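Local coordinates for EvdO2 (Micromonospora carbonacea, PDB 4XAB), which probably acts as a non-haem, 2-oxoglutarate-dependent oxygenase in the biosynthesis of orthosomycin antibiotics, carrying out an oxidative cyclization, at residues E152-L160 with P219-R227. Residues are numbered along the deposited sequence; the frame is centred on the assembly and turned at random.
Sequences EATVESGCL and PNLTDQPRR
Arg226 lays its guanidinium against Ser157 and points NH1 at the backbone of Glu152. The bond from Arg226 NH1 to Glu152 O is 2.8 Å long; the oxygen sits at the edge of the guanidinium, close to its plane, while the nitrogen approaches from above the carbonyl plane. Over one guanidinium face lies Ser157 CB, 3.5 Å from Arg226 NE and displaced toward the rim. Water 1 accepts from Arg226 NH1 and donates to Glu152 OE1, joining two opposite charges too far apart for a salt bridge. Further along, Leu221 N donates to Glu156 O at 2.8 Å, and Asn220 CB packs 3.5 Å from Ser157 O. Water 2 donates to both Val155 O and Pro219 O. In this double-stranded beta-helix of the cupin clan, the contact ties the loop between strands 139-149 and 160-162 to the turn leading into strand 226-234. At the NE/NH2 edge of the guanidinium, tilted somewhat from its plane, Thr222 OG1 accepts from Arg226 NH2 at 3.0 Å and itself donates to Asn220 OD1, in the amide carbonyl plane and on a lone pair. Asn220 OD1 also accepts from Thr222 N, closing an Asx turn, and Asn220 ND2 donates to Gln224 O at 2.9 Å. A leucine replacing Arg226 would probably leave Glu152 O without this donor and Thr222 OG1 without its guanidinium partner. On the facing loop, Ser157 OG lies between its own backbone N and carbonyl carbon (chi1 78°), a torsion that brings it back to accept from Thr154 N at 2.8 Å. Farther out, Asn220 ND2 also bonds Pro119 O, and Asp223 forms a salt bridge with Arg121.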
loop_
_atom_site.group_PDB
_atom_site.type_symbol
_atom_site.label_atom_id
_atom_site.label_comp_id
_atom_site.label_asym_id
_atom_site.label_seq_id
_atom_site.Cartn_x
_atom_site.Cartn_y
_atom_site.Cartn_z
ATOM N N GLU A 152 12.673 -1.618 8.731
ATOM C CA GLU A 152 13.338 -0.608 7.918
ATOM C C GLU A 152 12.925 -0.809 6.460
ATOM O O GLU A 152 12.898 -1.941 5.966
ATOM C CB GLU A 152 14.868 -0.677 8.040
ATOM C CG GLU A 152 15.545 0.409 7.202
ATOM C CD GLU A 152 17.055 0.453 7.348
ATOM O OE1 GLU A 152 17.666 -0.583 7.685
ATOM O OE2 GLU A 152 17.635 1.535 7.109
ATOM N N ALA A 153 12.600 0.282 5.780
ATOM C CA ALA A 153 12.311 0.233 4.360
ATOM C C ALA A 153 13.309 1.108 3.621
ATOM O O ALA A 153 13.383 2.309 3.857
ATOM C CB ALA A 153 10.901 0.685 4.083
ATOM N N THR A 154 14.099 0.492 2.754
ATOM C CA THR A 154 15.088 1.227 1.973
ATOM C C THR A 154 14.857 1.005 0.491
ATOM O O THR A 154 14.027 0.178 0.098
ATOM C CB THR A 154 16.514 0.779 2.297
ATOM O OG1 THR A 154 16.663 -0.583 1.876
ATOM C CG2 THR A 154 16.776 0.871 3.781
ATOM N N VAL A 155 15.619 1.701 -0.341
ATOM C CA VAL A 155 15.465 1.483 -1.767
ATOM C C VAL A 155 15.805 0.031 -2.089
ATOM O O VAL A 155 15.108 -0.610 -2.871
ATOM C CB VAL A 155 16.320 2.447 -2.601
ATOM C CG1 VAL A 155 16.345 2.000 -4.044
ATOM C CG2 VAL A 155 15.737 3.866 -2.501
ATOM N N GLU A 156 16.827 -0.506 -1.428
ATOM C CA GLU A 156 17.256 -1.870 -1.708
ATOM C C GLU A 156 16.355 -2.937 -1.102
ATOM O O GLU A 156 16.437 -4.099 -1.481
ATOM C CB GLU A 156 18.685 -2.084 -1.217
ATOM C CG GLU A 156 19.712 -1.303 -1.995
ATOM C CD GLU A 156 21.125 -1.671 -1.605
ATOM O OE1 GLU A 156 22.068 -1.161 -2.248
ATOM O OE2 GLU A 156 21.288 -2.470 -0.655
ATOM N N SER A 157 15.493 -2.564 -0.163
ATOM C CA SER A 157 14.616 -3.553 0.460
ATOM C C SER A 157 13.211 -3.490 -0.131
ATOM O O SER A 157 12.340 -4.279 0.227
ATOM C CB SER A 157 14.572 -3.352 1.978
ATOM O OG SER A 157 13.727 -2.264 2.308
ATOM N N GLY A 158 12.997 -2.541 -1.036
ATOM C CA GLY A 158 11.718 -2.407 -1.711
ATOM C C GLY A 158 10.772 -1.345 -1.174
ATOM O O GLY A 158 9.560 -1.546 -1.152
ATOM N N CYS A 159 11.308 -0.202 -0.748
ATOM C CA CYS A 159 10.447 0.902 -0.332
ATOM C C CYS A 159 9.702 1.453 -1.547
ATOM O O CYS A 159 10.016 1.111 -2.684
ATOM C CB CYS A 159 11.260 2.007 0.352
ATOM S SG CYS A 159 12.258 2.997 -0.759
ATOM N N LEU A 160 8.696 2.287 -1.301
ATOM C CA LEU A 160 7.905 2.880 -2.373
ATOM C C LEU A 160 8.604 4.085 -2.981
ATOM O O LEU A 160 9.336 4.806 -2.305
ATOM C CB LEU A 160 6.522 3.305 -1.853
ATOM C CG LEU A 160 5.675 2.140 -1.328
ATOM C CD1 LEU A 160 4.264 2.573 -0.965
ATOM C CD2 LEU A 160 5.638 1.032 -2.347
ATOM N N PRO A 219 12.534 -4.439 -5.898
ATOM C CA PRO A 219 12.675 -5.781 -5.328
ATOM C C PRO A 219 13.287 -5.718 -3.931
ATOM O O PRO A 219 13.876 -4.699 -3.567
ATOM C CB PRO A 219 13.619 -6.473 -6.309
ATOM C CG PRO A 219 14.437 -5.349 -6.875
ATOM C CD PRO A 219 13.452 -4.222 -7.029
ATOM N N ASN A 220 13.154 -6.786 -3.156
ATOM C CA ASN A 220 13.845 -6.835 -1.869
ATOM C C ASN A 220 15.172 -7.542 -2.048
ATOM O O ASN A 220 15.235 -8.765 -2.034
ATOM C CB ASN A 220 12.978 -7.531 -0.813
ATOM C CG ASN A 220 13.691 -7.706 0.514
ATOM O OD1 ASN A 220 14.664 -7.018 0.800
ATOM N ND2 ASN A 220 13.196 -8.626 1.336
ATOM N N LEU A 221 16.236 -6.765 -2.228
ATOM C CA LEU A 221 17.561 -7.330 -2.442
ATOM C C LEU A 221 18.276 -7.674 -1.142
ATOM O O LEU A 221 19.478 -7.885 -1.142
ATOM C CB LEU A 221 18.427 -6.361 -3.253
ATOM C CG LEU A 221 17.794 -5.865 -4.556
ATOM C CD1 LEU A 221 18.673 -4.819 -5.221
ATOM C CD2 LEU A 221 17.509 -7.024 -5.504
ATOM N N THR A 222 17.544 -7.736 -0.039
ATOM C CA THR A 222 18.164 -7.984 1.256
ATOM C C THR A 222 17.786 -9.366 1.774
ATOM O O THR A 222 16.864 -10.000 1.269
ATOM C CB THR A 222 17.756 -6.930 2.315
ATOM O OG1 THR A 222 16.458 -7.250 2.828
ATOM C CG2 THR A 222 17.756 -5.519 1.732
ATOM N N ASP A 223 18.490 -9.829 2.800
ATOM C CA ASP A 223 18.244 -11.165 3.305
ATOM C C ASP A 223 17.188 -11.202 4.403
ATOM O O ASP A 223 17.013 -12.232 5.052
ATOM C CB ASP A 223 19.555 -11.783 3.803
ATOM C CG ASP A 223 20.500 -12.129 2.662
ATOM O OD1 ASP A 223 20.046 -12.779 1.697
ATOM O OD2 ASP A 223 21.686 -11.741 2.717
ATOM N N GLN A 224 16.456 -10.100 4.573
ATOM C CA GLN A 224 15.436 -9.998 5.616
ATOM C C GLN A 224 14.080 -9.680 5.015
ATOM O O GLN A 224 13.993 -8.859 4.098
ATOM C CB GLN A 224 15.799 -8.914 6.644
ATOM C CG GLN A 224 17.115 -9.165 7.383
ATOM C CD GLN A 224 18.326 -8.855 6.525
ATOM O OE1 GLN A 224 18.323 -7.892 5.752
ATOM N NE2 GLN A 224 19.367 -9.678 6.644
ATOM N N PRO A 225 13.010 -10.301 5.545
ATOM C CA PRO A 225 11.667 -9.986 5.042
ATOM C C PRO A 225 11.318 -8.545 5.362
ATOM O O PRO A 225 11.829 -7.993 6.336
ATOM C CB PRO A 225 10.751 -10.959 5.801
ATOM C CG PRO A 225 11.678 -11.898 6.545
ATOM C CD PRO A 225 12.961 -11.168 6.730
ATOM N N ARG A 226 10.471 -7.936 4.539
ATOM C CA ARG A 226 10.040 -6.572 4.759
ATOM C C ARG A 226 8.528 -6.539 4.757
ATOM O O ARG A 226 7.901 -6.903 3.761
ATOM C CB ARG A 226 10.599 -5.651 3.685
ATOM C CG ARG A 226 12.090 -5.818 3.500
ATOM C CD ARG A 226 12.845 -5.153 4.637
ATOM N NE ARG A 226 14.236 -5.570 4.623
ATOM C CZ ARG A 226 15.213 -4.921 5.239
ATOM N NH1 ARG A 226 14.946 -3.812 5.916
ATOM N NH2 ARG A 226 16.453 -5.379 5.174
ATOM N N ARG A 227 7.955 -6.123 5.879
ATOM C CA ARG A 227 6.511 -6.201 6.094
ATOM C C ARG A 227 5.859 -4.833 6.147
ATOM O O ARG A 227 6.406 -3.890 6.709
ATOM C CB ARG A 227 6.223 -6.965 7.388
ATOM C CG ARG A 227 6.791 -8.381 7.378
ATOM C CD ARG A 227 7.021 -8.913 8.785
ATOM N NE ARG A 227 8.120 -8.243 9.481
ATOM C CZ ARG A 227 8.541 -8.588 10.697
ATOM N NH1 ARG A 227 7.950 -9.587 11.343
ATOM N NH2 ARG A 227 9.548 -7.936 11.273
HETATM O O HOH W 1 17.528 -2.660 6.209
HETATM O O HOH W 2 15.086 -2.466 -4.788
#